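Local structure of C. albicans actin interacting protein Aip5 (Candida albicans SC5314, 6M4C) at residues Ala33-Gly37 against Asn38-Phe42. The protein probably promotes actin nucleation as part of the polarisome complex that supports filamentous growth of the fungus. Numbering follows the deposited sequence.
Sequences AILQG and NGIKF
Two backbone amides of the segment that follows, Asn38 N and Ile40 N, grip the carbonyl oxygen Leu35 O, reaching it from opposite faces of its plane. Ile40 N lies closer to the line of the C=O bond, 2.8 Å from Leu35 O at a C=O...N angle of 153°; Asn38 N comes from well above the plane, at 3.2 Å. Gly39 N bonds to Gln36 O at 3.2 Å, again from above the carbonyl plane, within a type I turn from Gln36 to Gly39. The bonds from Ile40 N and Gly39 N define a Schellman motif, and Gly39, with its positive phi, is the C-prime residue that turns the chain out of helix 22-36.

One residue earlier, Ile34 O is served by a side chain. With CG only roughly anti to its own carbonyl carbon (chi1 -91°, off the staggered value), Asn38 lies alongside Ile34 and its ND2 donates to Ile34 O over 2.9 Å, tilted 16° from the carbonyl plane. ND2 also makes a weak hydrogen bond to Asn86.

Past these hydrogen bonds the chain runs on towards strand 43-46, and apolar groups take over. Leu35 reaches the ring of Phe42 with CB and CD1, each 3.9 Å from Phe42 CD2, while Leu35 CD2 lies 4.2 Å from Ile40 CG2. Leu35, Ile40 and Phe42 all rest on strand 12-16 of this thioredoxin-clan domain, and Ile40 also meets helix 91-96. Phe42 further packs on Thr49 of the second subunit.

Backbone and asparagine donors thus satisfy three successive carbonyls at the helix terminus, and the same reversal returns Ile40 and Phe42 to Leu35, coupling helix termination to hydrophobic packing against the sheet.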
# COMPACT_ATOMS: atom_id res chain seq x y z
N ALA A 33 8.08 5.55 -9.43
CA ALA A 33 8.85 6.70 -9.91
C ALA A 33 8.17 7.29 -11.14
O ALA A 33 7.98 8.50 -11.24
CB ALA A 33 10.26 6.26 -10.20
N ILE A 34 7.76 6.42 -12.07
CA ILE A 34 7.04 6.89 -13.24
C ILE A 34 5.74 7.57 -12.80
O ILE A 34 5.34 8.55 -13.40
CB ILE A 34 6.72 5.73 -14.19
CG1 ILE A 34 7.97 5.12 -14.82
CG2 ILE A 34 5.71 6.21 -15.22
CD1 ILE A 34 7.67 4.05 -15.84
N LEU A 35 5.04 6.98 -11.83
CA LEU A 35 3.72 7.49 -11.52
C LEU A 35 3.87 8.87 -10.90
O LEU A 35 3.10 9.79 -11.20
CB LEU A 35 2.93 6.52 -10.64
CG LEU A 35 2.32 5.31 -11.35
CD1 LEU A 35 1.26 4.65 -10.48
CD2 LEU A 35 1.69 5.67 -12.70
N GLN A 36 4.92 8.99 -10.07
CA GLN A 36 5.15 10.15 -9.24
C GLN A 36 5.71 11.24 -10.14
O GLN A 36 5.24 12.37 -10.09
CB GLN A 36 6.02 9.80 -8.04
CG GLN A 36 6.29 10.97 -7.11
CD GLN A 36 7.39 10.63 -6.13
OE1 GLN A 36 7.75 9.47 -5.93
NE2 GLN A 36 7.95 11.66 -5.51
N GLY A 37 6.63 10.85 -11.02
CA GLY A 37 7.09 11.66 -12.14
C GLY A 37 6.01 12.29 -13.03
O GLY A 37 6.29 13.24 -13.76
N ASN A 38 4.77 11.79 -12.98
CA ASN A 38 3.76 12.17 -13.94
C ASN A 38 2.57 12.76 -13.21
O ASN A 38 1.49 12.88 -13.79
CB ASN A 38 3.23 10.97 -14.72
CG ASN A 38 4.00 10.69 -16.00
OD1 ASN A 38 3.58 11.09 -17.10
ND2 ASN A 38 5.11 9.98 -15.86
N GLY A 39 2.79 13.10 -11.94
CA GLY A 39 1.75 13.76 -11.16
C GLY A 39 0.65 12.82 -10.67
O GLY A 39 -0.41 13.29 -10.23
N ILE A 40 0.89 11.50 -10.71
CA ILE A 40 -0.23 10.58 -10.52
C ILE A 40 -0.11 10.02 -9.11
O ILE A 40 0.89 9.39 -8.79
CB ILE A 40 -0.28 9.49 -11.64
CG1 ILE A 40 -0.60 10.09 -13.01
CG2 ILE A 40 -1.27 8.37 -11.33
CD1 ILE A 40 -0.25 9.15 -14.13
N LYS A 41 -1.10 10.33 -8.25
CA LYS A 41 -1.10 9.79 -6.89
C LYS A 41 -1.51 8.32 -6.96
O LYS A 41 -2.21 7.94 -7.90
CB LYS A 41 -1.93 10.68 -5.92
N PHE A 42 -1.09 7.51 -5.98
CA PHE A 42 -1.40 6.08 -5.98
C PHE A 42 -1.25 5.42 -4.60
O PHE A 42 -0.46 5.85 -3.77
CB PHE A 42 -0.52 5.39 -7.02
CG PHE A 42 0.91 5.24 -6.61
CD1 PHE A 42 1.32 4.13 -5.89
CD2 PHE A 42 1.86 6.19 -6.95
CE1 PHE A 42 2.65 3.97 -5.53
CE2 PHE A 42 3.19 6.03 -6.57
CZ PHE A 42 3.58 4.92 -5.84